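Local atomic coordinates of alkaline phosphatase D (Bacillus subtilis, PDB entry 2YEQ), a protein that hydrolyses phosphate ester bonds, as a phosphodiesterase and alkaline phosphatase, at an active site that contains iron and calcium. Residues G319-A323 with H324-L328; F339-S342 with A343-I346; D418-A421 with D422-Q425; D480-G483 with L484-V487. All blocks are in the same frame, centred on the assembly; numbering follows the deposited sequence.

Contact 1: G319-A323 with H324-L328; sequences GSSTA and HWNVL. With EDO (1,2-ethanediol), chain B.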
loop_
_atom_site.group_PDB
_atom_site.type_symbol
_atom_site.label_atom_id
_atom_site.label_comp_id
_atom_site.label_asym_id
_atom_site.label_seq_id
_atom_site.Cartn_x
_atom_site.Cartn_y
_atom_site.Cartn_z
ATOM N N GLY A 319 -8.589 12.276 -18.258
ATOM C CA GLY A 319 -9.212 13.143 -19.236
ATOM C C GLY A 319 -10.672 12.842 -19.509
ATOM O O GLY A 319 -11.420 13.730 -19.865
ATOM N N SER A 320 -11.068 11.584 -19.343
ATOM C CA SER A 320 -12.409 11.138 -19.629
ATOM C C SER A 320 -13.293 10.974 -18.366
ATOM O O SER A 320 -14.474 10.713 -18.481
ATOM C CB SER A 320 -12.327 9.826 -20.382
ATOM O OG SER A 320 -11.892 8.806 -19.501
ATOM N N SER A 321 -12.725 11.134 -17.180
ATOM C CA SER A 321 -13.479 10.969 -15.938
ATOM C C SER A 321 -14.492 12.099 -15.734
ATOM O O SER A 321 -14.153 13.265 -15.846
ATOM C CB SER A 321 -12.542 10.966 -14.742
ATOM O OG SER A 321 -13.242 11.046 -13.513
ATOM N N THR A 322 -15.723 11.737 -15.399
ATOM C CA THR A 322 -16.715 12.722 -14.988
ATOM C C THR A 322 -17.043 12.567 -13.512
ATOM O O THR A 322 -18.022 13.135 -13.045
ATOM C CB THR A 322 -17.998 12.567 -15.793
ATOM O OG1 THR A 322 -18.447 11.218 -15.688
ATOM C CG2 THR A 322 -17.757 12.903 -17.254
ATOM N N ALA A 323 -16.230 11.818 -12.771
ATOM C CA ALA A 323 -16.473 11.612 -11.346
ATOM C C ALA A 323 -16.211 12.883 -10.581
ATOM O O ALA A 323 -15.504 13.745 -11.060
ATOM C CB ALA A 323 -15.596 10.472 -10.801
ATOM N N HIS A 324 -16.775 12.992 -9.377
ATOM C CA HIS A 324 -16.508 14.134 -8.489
ATOM C C HIS A 324 -15.066 14.237 -8.027
ATOM O O HIS A 324 -14.609 15.333 -7.694
ATOM C CB HIS A 324 -17.402 14.098 -7.244
ATOM C CG HIS A 324 -18.843 14.375 -7.544
ATOM N ND1 HIS A 324 -19.293 15.619 -7.926
ATOM C CD2 HIS A 324 -19.925 13.558 -7.567
ATOM C CE1 HIS A 324 -20.595 15.561 -8.157
ATOM N NE2 HIS A 324 -21.001 14.320 -7.957
ATOM N N TRP A 325 -14.357 13.101 -7.978
ATOM C CA TRP A 325 -12.956 13.074 -7.567
ATOM C C TRP A 325 -12.128 12.143 -8.469
ATOM O O TRP A 325 -12.627 11.135 -8.984
ATOM C CB TRP A 325 -12.841 12.594 -6.129
ATOM C CG TRP A 325 -13.548 13.477 -5.137
ATOM C CD1 TRP A 325 -14.811 13.316 -4.652
ATOM C CD2 TRP A 325 -13.044 14.663 -4.552
ATOM N NE1 TRP A 325 -15.123 14.331 -3.773
ATOM C CE2 TRP A 325 -14.050 15.173 -3.693
ATOM C CE3 TRP A 325 -11.836 15.352 -4.660
ATOM C CZ2 TRP A 325 -13.879 16.339 -2.965
ATOM C CZ3 TRP A 325 -11.662 16.481 -3.936
ATOM C CH2 TRP A 325 -12.679 16.976 -3.089
ATOM N N ASN A 326 -10.869 12.509 -8.661
ATOM C CA ASN A 326 -9.903 11.694 -9.426
ATOM C C ASN A 326 -8.792 11.381 -8.463
ATOM O O ASN A 326 -8.235 12.280 -7.850
ATOM C CB ASN A 326 -9.376 12.482 -10.615
ATOM C CG ASN A 326 -10.389 12.627 -11.690
ATOM O OD1 ASN A 326 -10.838 11.639 -12.256
ATOM N ND2 ASN A 326 -10.769 13.875 -11.998
ATOM N N VAL A 327 -8.526 10.096 -8.256
ATOM C CA VAL A 327 -7.625 9.672 -7.179
ATOM C C VAL A 327 -6.449 8.905 -7.789
ATOM O O VAL A 327 -6.658 8.097 -8.688
ATOM C CB VAL A 327 -8.365 8.792 -6.162
ATOM C CG1 VAL A 327 -7.447 8.394 -4.966
ATOM C CG2 VAL A 327 -9.637 9.533 -5.646
ATOM N N LEU A 328 -5.245 9.238 -7.333
ATOM C CA LEU A 328 -4.032 8.480 -7.631
ATOM C C LEU A 328 -3.628 7.700 -6.380
ATOM O O LEU A 328 -3.133 8.253 -5.426
ATOM C CB LEU A 328 -2.885 9.410 -8.051
ATOM C CG LEU A 328 -3.048 10.341 -9.254
ATOM C CD1 LEU A 328 -1.645 10.879 -9.698
ATOM C CD2 LEU A 328 -3.793 9.650 -10.342
HETATM C C1 EDO B . -12.924 7.296 -15.740
HETATM O O1 EDO B . -14.008 7.253 -14.789
HETATM C C2 EDO B . -13.226 6.444 -16.966
HETATM O O2 EDO B . -12.003 6.131 -17.642
HETATM O O HOH W 1 -13.567 14.490 -12.890
#

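Contact 2: F339-S342 with A343-I346; sequences FGTS and ASPI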
loop_
_atom_site.group_PDB
_atom_site.type_symbol
_atom_site.label_atom_id
_atom_site.label_comp_id
_atom_site.label_asym_id
_atom_site.label_seq_id
_atom_site.Cartn_x
_atom_site.Cartn_y
_atom_site.Cartn_z
ATOM N N PHE A 339 14.578 19.123 1.400
ATOM C CA PHE A 339 15.257 18.963 2.685
ATOM C C PHE A 339 16.375 19.975 2.905
ATOM O O PHE A 339 16.938 20.024 3.990
ATOM C CB PHE A 339 15.876 17.563 2.785
ATOM C CG PHE A 339 14.896 16.452 2.572
ATOM C CD1 PHE A 339 13.815 16.291 3.435
ATOM C CD2 PHE A 339 15.056 15.553 1.536
ATOM C CE1 PHE A 339 12.893 15.258 3.241
ATOM C CE2 PHE A 339 14.147 14.510 1.348
ATOM C CZ PHE A 339 13.060 14.374 2.193
ATOM N N GLY A 340 16.725 20.741 1.868
ATOM C CA GLY A 340 17.807 21.719 1.977
ATOM C C GLY A 340 17.229 23.120 2.065
ATOM O O GLY A 340 16.280 23.351 2.811
ATOM N N THR A 341 17.766 24.024 1.253
ATOM C CA THR A 341 17.361 25.433 1.238
ATOM C C THR A 341 16.997 25.782 -0.184
ATOM O O THR A 341 17.198 24.959 -1.087
ATOM C CB THR A 341 18.511 26.351 1.674
ATOM O OG1 THR A 341 19.568 26.292 0.703
ATOM C CG2 THR A 341 19.034 25.962 3.024
ATOM N N SER A 342 16.459 26.984 -0.409
ATOM C CA SER A 342 16.124 27.403 -1.778
ATOM C C SER A 342 17.368 27.432 -2.678
ATOM O O SER A 342 17.301 27.067 -3.849
ATOM C CB SER A 342 15.434 28.777 -1.790
ATOM O OG SER A 342 14.071 28.645 -1.410
ATOM N N ALA A 343 18.484 27.895 -2.121
ATOM C CA ALA A 343 19.737 28.050 -2.867
ATOM C C ALA A 343 20.427 26.702 -3.080
ATOM O O ALA A 343 20.991 26.455 -4.148
ATOM C CB ALA A 343 20.679 28.990 -2.124
ATOM N N SER A 344 20.387 25.861 -2.046
ATOM C CA SER A 344 20.978 24.527 -2.076
ATOM C C SER A 344 19.931 23.473 -1.735
ATOM O O SER A 344 19.896 22.988 -0.608
ATOM C CB SER A 344 22.101 24.404 -1.045
ATOM O OG SER A 344 23.043 25.437 -1.179
ATOM N N PRO A 345 19.099 23.125 -2.698
ATOM C CA PRO A 345 18.033 22.151 -2.447
ATOM C C PRO A 345 18.577 20.717 -2.357
ATOM O O PRO A 345 19.644 20.418 -2.913
ATOM C CB PRO A 345 17.119 22.308 -3.650
ATOM C CG PRO A 345 17.960 22.925 -4.718
ATOM C CD PRO A 345 18.955 23.767 -4.014
ATOM N N ILE A 346 17.863 19.864 -1.615
ATOM C CA ILE A 346 18.169 18.437 -1.455
ATOM C C ILE A 346 16.820 17.685 -1.520
ATOM O O ILE A 346 15.856 18.063 -0.826
ATOM C CB ILE A 346 18.873 18.166 -0.148
ATOM C CG1 ILE A 346 20.219 18.900 -0.104
ATOM C CG2 ILE A 346 19.100 16.629 0.094
ATOM C CD1 ILE A 346 20.741 19.058 1.290
HETATM O O HOH W 2 22.009 27.538 1.346
#

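Contact 3: D418-A421 with D422-Q425; sequences DKRA and DTDQ. With EDO (1,2-ethanediol), chain N.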
loop_
_atom_site.group_PDB
_atom_site.type_symbol
_atom_site.label_atom_id
_atom_site.label_comp_id
_atom_site.label_asym_id
_atom_site.label_seq_id
_atom_site.Cartn_x
_atom_site.Cartn_y
_atom_site.Cartn_z
ATOM N N ASP A 418 5.605 12.617 17.997
ATOM C CA ASP A 418 4.711 13.572 17.360
ATOM C C ASP A 418 5.448 14.410 16.306
ATOM O O ASP A 418 4.885 14.775 15.278
ATOM C CB ASP A 418 4.031 14.484 18.403
ATOM C CG ASP A 418 2.764 15.095 17.884
ATOM O OD1 ASP A 418 1.717 14.386 17.826
ATOM O OD2 ASP A 418 2.818 16.271 17.477
ATOM N N LYS A 419 6.714 14.675 16.570
ATOM C CA LYS A 419 7.523 15.602 15.792
ATOM C C LYS A 419 8.966 15.105 15.795
ATOM O O LYS A 419 9.375 14.449 16.749
ATOM C CB LYS A 419 7.462 16.971 16.495
ATOM C CG LYS A 419 7.997 18.164 15.736
ATOM C CD LYS A 419 7.599 19.469 16.482
ATOM C CE LYS A 419 8.460 20.655 16.084
ATOM N NZ LYS A 419 7.683 21.924 16.171
ATOM N N ARG A 420 9.728 15.474 14.765
ATOM C CA ARG A 420 11.151 15.105 14.605
ATOM C C ARG A 420 12.047 16.355 14.652
ATOM O O ARG A 420 11.560 17.470 14.673
ATOM C CB ARG A 420 11.358 14.484 13.221
ATOM C CG ARG A 420 10.756 13.164 13.018
ATOM C CD ARG A 420 11.580 12.354 12.059
ATOM N NE ARG A 420 11.158 12.435 10.661
ATOM C CZ ARG A 420 10.649 11.398 9.969
ATOM N NH1 ARG A 420 10.438 10.192 10.536
ATOM N NH2 ARG A 420 10.337 11.566 8.695
ATOM N N ALA A 421 13.359 16.145 14.615
ATOM C CA ALA A 421 14.339 17.234 14.629
ATOM C C ALA A 421 14.271 18.146 13.395
ATOM O O ALA A 421 14.585 19.314 13.491
ATOM C CB ALA A 421 15.733 16.657 14.784
ATOM N N ASP A 422 13.834 17.635 12.249
ATOM C CA ASP A 422 13.853 18.414 11.013
ATOM C C ASP A 422 12.465 18.900 10.604
ATOM O O ASP A 422 12.301 19.554 9.579
ATOM C CB ASP A 422 14.496 17.600 9.867
ATOM C CG ASP A 422 13.755 16.302 9.564
ATOM O OD1 ASP A 422 12.821 15.934 10.310
ATOM O OD2 ASP A 422 14.107 15.642 8.566
ATOM N N THR A 423 11.453 18.602 11.411
ATOM C CA THR A 423 10.085 18.972 11.054
ATOM C C THR A 423 9.876 20.462 10.794
ATOM O O THR A 423 9.303 20.843 9.764
ATOM C CB THR A 423 9.084 18.510 12.132
ATOM O OG1 THR A 423 9.212 17.101 12.320
ATOM C CG2 THR A 423 7.649 18.844 11.716
ATOM N N ASP A 424 10.322 21.310 11.718
ATOM C CA ASP A 424 10.127 22.765 11.547
ATOM C C ASP A 424 10.834 23.279 10.306
ATOM O O ASP A 424 10.242 24.039 9.540
ATOM C CB ASP A 424 10.598 23.530 12.786
ATOM C CG ASP A 424 9.687 23.311 13.986
ATOM O OD1 ASP A 424 8.474 23.028 13.802
ATOM O OD2 ASP A 424 10.195 23.403 15.121
ATOM N N GLN A 425 12.064 22.817 10.070
ATOM C CA GLN A 425 12.824 23.205 8.871
ATOM C C GLN A 425 12.105 22.840 7.586
ATOM O O GLN A 425 11.950 23.665 6.672
ATOM C CB GLN A 425 14.210 22.547 8.896
ATOM C CG GLN A 425 15.065 22.786 7.647
ATOM C CD GLN A 425 16.104 21.701 7.462
ATOM O OE1 GLN A 425 16.167 21.058 6.411
ATOM N NE2 GLN A 425 16.919 21.476 8.495
HETATM C C1 EDO N . 2.187 13.221 22.060
HETATM O O1 EDO N . 2.096 13.145 23.495
HETATM C C2 EDO N . 1.636 14.510 21.456
HETATM O O2 EDO N . 0.757 14.213 20.367
HETATM O O HOH W 3 11.391 20.291 14.310
HETATM O O HOH W 4 13.604 21.668 12.157
#

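Contact 4: D480-G483 with L484-V487; sequences DQTG and LRKV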
loop_
_atom_site.group_PDB
_atom_site.type_symbol
_atom_site.label_atom_id
_atom_site.label_comp_id
_atom_site.label_asym_id
_atom_site.label_seq_id
_atom_site.Cartn_x
_atom_site.Cartn_y
_atom_site.Cartn_z
ATOM N N ASP A 480 -11.446 24.360 -3.644
ATOM C CA ASP A 480 -11.350 25.798 -3.762
ATOM C C ASP A 480 -9.945 26.173 -3.356
ATOM O O ASP A 480 -9.169 25.311 -2.876
ATOM C CB ASP A 480 -12.424 26.515 -2.918
ATOM C CG ASP A 480 -12.362 26.179 -1.414
ATOM O OD1 ASP A 480 -11.274 25.953 -0.852
ATOM O OD2 ASP A 480 -13.431 26.181 -0.762
ATOM N N GLN A 481 -9.622 27.442 -3.545
ATOM C CA GLN A 481 -8.259 27.928 -3.425
ATOM C C GLN A 481 -7.806 28.011 -1.998
ATOM O O GLN A 481 -6.648 28.305 -1.730
ATOM C CB GLN A 481 -8.123 29.294 -4.109
ATOM C CG GLN A 481 -6.677 29.828 -4.249
ATOM C CD GLN A 481 -5.742 28.874 -4.972
ATOM O OE1 GLN A 481 -4.528 28.915 -4.758
ATOM N NE2 GLN A 481 -6.300 28.025 -5.844
ATOM N N THR A 482 -8.687 27.710 -1.053
ATOM C CA THR A 482 -8.243 27.695 0.338
ATOM C C THR A 482 -7.524 26.361 0.659
ATOM O O THR A 482 -6.760 26.289 1.601
ATOM C CB THR A 482 -9.414 27.991 1.310
ATOM O OG1 THR A 482 -10.185 26.807 1.511
ATOM C CG2 THR A 482 -10.323 29.095 0.731
ATOM N N GLY A 483 -7.739 25.328 -0.145
ATOM C CA GLY A 483 -6.986 24.064 0.029
ATOM C C GLY A 483 -7.390 23.316 1.290
ATOM O O GLY A 483 -8.568 23.359 1.691
ATOM N N LEU A 484 -6.415 22.702 1.955
ATOM C CA LEU A 484 -6.680 21.825 3.095
ATOM C C LEU A 484 -7.011 22.646 4.345
ATOM O O LEU A 484 -6.294 23.594 4.683
ATOM C CB LEU A 484 -5.472 20.945 3.419
ATOM C CG LEU A 484 -5.141 19.809 2.438
ATOM C CD1 LEU A 484 -3.775 19.182 2.813
ATOM C CD2 LEU A 484 -6.237 18.750 2.392
ATOM N N ARG A 485 -8.066 22.244 5.046
ATOM C CA ARG A 485 -8.462 22.875 6.310
ATOM C C ARG A 485 -8.413 21.866 7.433
ATOM O O ARG A 485 -9.009 20.811 7.320
ATOM C CB ARG A 485 -9.893 23.380 6.186
ATOM C CG ARG A 485 -10.047 24.613 5.336
ATOM C CD ARG A 485 -11.388 25.302 5.634
ATOM N NE ARG A 485 -11.948 26.003 4.475
ATOM C CZ ARG A 485 -12.354 25.418 3.347
ATOM N NH1 ARG A 485 -12.268 24.098 3.184
ATOM N NH2 ARG A 485 -12.843 26.166 2.362
ATOM N N LYS A 486 -7.706 22.193 8.502
ATOM C CA LYS A 486 -7.569 21.320 9.649
ATOM C C LYS A 486 -8.822 21.456 10.496
ATOM O O LYS A 486 -9.078 22.535 11.013
ATOM C CB LYS A 486 -6.346 21.711 10.477
ATOM C CG LYS A 486 -5.937 20.658 11.484
ATOM C CD LYS A 486 -4.849 21.148 12.414
ATOM C CE LYS A 486 -3.529 20.581 12.026
ATOM N NZ LYS A 486 -2.442 21.088 12.890
ATOM N N VAL A 487 -9.597 20.377 10.621
ATOM C CA VAL A 487 -10.873 20.408 11.345
ATOM C C VAL A 487 -10.789 19.720 12.692
ATOM O O VAL A 487 -11.749 19.738 13.478
ATOM C CB VAL A 487 -12.037 19.870 10.479
ATOM C CG1 VAL A 487 -12.244 20.795 9.250
ATOM C CG2 VAL A 487 -11.802 18.400 10.056
#

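Contact 1: G319-A323 with H324-L328
Ser321 and Asn326 meet side chain to side chain across the bend that carries the chain from helix 308-320 into strand 325-329. The hydroxyl OG of Ser321 donates to OD1 of Asn326 at 2.8 Å. The approach is angled, 134° at the oxygen, and the donor is tilted 20° from the carbonyl plane. The same hydroxyl accepts the backbone N-H of Ala323 at 3.2 Å, which makes an ST turn. Both roles depend on the Ser321 torsion (chi1 170°), which holds OG opposite the backbone N and beside the carbonyl carbon. The bend is a helix-to-strand connection in an alpha/beta fold of the calcineurin clan, and strand 325-329 runs between strands 271-275 and 374-378 of a mixed sheet. Water supplies a second kind of link: ND2 of Asn326 donates to a water 3.0 Å away, which lies 2.8 Å from Ala323 O. Asn326 ND2 also bonds to Asn373 OD1, so both ends of this buried amide are engaged and its rotation is fixed. The Ala323 methyl only touches backbone, with CB 3.5 Å from Trp325 O. The Trp325 side chain leaves the backbone away from 319-323; its NE1 bonds to Thr448 O, and its ring meets Trp452 edge-to-face and Lys479 in a cation-pi contact.

Contact 2: F339-S342 with A343-I346
Thr341 turns its hydroxyl back over the tip of the loop toward Ser344. OG1 sits between the backbone N and the carbonyl carbon of its own residue (chi1 66°), and from there it accepts the Ser344 N-H at 2.9 Å. The Ser344 side chain lies beside this bond, with CB 3.6 Å from Thr341 OG1. A water 2.8 Å from Thr341 OG1 also bonds weakly to Ser344 OG and so spans the two hydroxyls. Below the tip the backbones pair: Thr341 N donates to Ser344 O at 3.0 Å in a nearly straight bond (176°), although the donor stands well above the carbonyl plane rather than on a lone pair. Gly340 passes close by, its CA making a CA-H...O contact with Ser344 O; in this conformation there is little room at Gly340 CA beside that oxygen.

At the open end Phe339 and Ile346 stand abreast, CB to CB at 4.2 Å. Phe339 N donates to Ile346 O at 2.8 Å. The phenyl ring lies obliquely to the same oxygen, with CD2 3.5 Å from it, and its edge-to-face partner is Trp337. Pro345 lays its CD against Thr341 O, an oxygen that is bonded by Asn338 ND2. Asn338 OD1 in turn takes the N-H groups of Gly340 and Ile346, tying the two arms together. The two arms run nearly antiparallel, as in a hairpin-like surface loop, here lying between strands 325-329 and 347-348 of the phosphatase fold.

Contact 3: D418-A421 with D422-Q425
Lys419 NZ donates to Asp424 OD1 at 2.7 Å and, weakly, to OD2, forming a salt bridge in the first turn of helix 423-429, where Asp424 is exposed. The ammonium meets OD1 on its syn side, 18° out of the carboxylate plane, and the two side chains cross at about a right angle. The lysine chain is extended from the backbone outward and bends only at chi4 (149°), which brings NZ alongside the two carboxylate oxygens while CG packs on Thr423 CB at 3.8 Å. With an alanine here, the Asp424 carboxylate would probably lose its charged mate, and this flank of Thr423 its cover.

Thr423 fastens the loop to the helix from the buried side: its OG1 accepts the Arg420 N-H at 3.0 Å, and its own N-H returns a weak bond to Arg420 O. A water extends the link, donating to Arg420 O at 2.8 Å and accepting from Asp424 N. Arg420 and Asp422 point the same way side by side, with Asp422 OD1 at the guanidinium edge but 3.9 Å from NE, a long salt bridge. The stronger partner of each is Glu503, through its carboxylate for Arg420 and its backbone N for Asp422. The chain leading into helix 423-429 runs along the loop of Gln498, Glu501 and Val502, and Phe436 of strand 433-437 touches both Arg420 and Thr423.

Contact 4: D480-G483 with L484-V487
Asp480 and Arg485 form a salt bridge, NH2 donating to OD2 at 3.2 Å with a bent N-H...O angle of 141°. OD2 offers its syn lone pair and lies near the guanidinium plane at the edge, while the two flat groups stand almost perpendicular, 83° apart. Thr482 OG1 sits over one face of the same guanidinium, 3.2 Å from CZ, without hydrogen bonding to it.

The hydroxyl's proton goes instead to Asp480 OD1, at 2.7 Å. That oxygen also takes the Thr482 N-H at 3.1 Å, from the same face of the carboxylate, closing an Asx turn. Replacing Asp480 by an alanine is likely to strip Arg485 NH2 of this counter-charge and to set the Thr482 hydroxyl free to turn.

Further out, Gly483 N bonds to Asp480 O in a type I beta turn, and Gly483 leaves it with a positive phi (70°). This turn joins strands 470-477 and 484-489 in a beta hairpin at the edge of the mixed sheet, and the Arg485 backbone pairs with Val476. With three donors shared between its two oxygens, Asp480 is probably held as a carboxylate, whose charge would steady the arginine beside the turn.

Overall arrangement
All four contacts are local bends of the chain, but they differ in burial. Contact 2 is purely a surface loop, whereas contacts 1, 3 and 4 are partly buried where a loop enters a strand or helix. Contacts 1 and 4 start strands of two different mixed sheets; their centres are about 20 Å apart, and Lys479, just ahead of contact 4, reaches back to His324 and Trp325. Contacts 2 and 3 touch where the backbone of Phe339 meets Gln425, and Ser342 OG bonds to Glu429 of the helix that contact 3 opens. Neutral hydroxyl, amide and backbone bonds carry contacts 1 and 2, while ion pairs mark contacts 3 and 4.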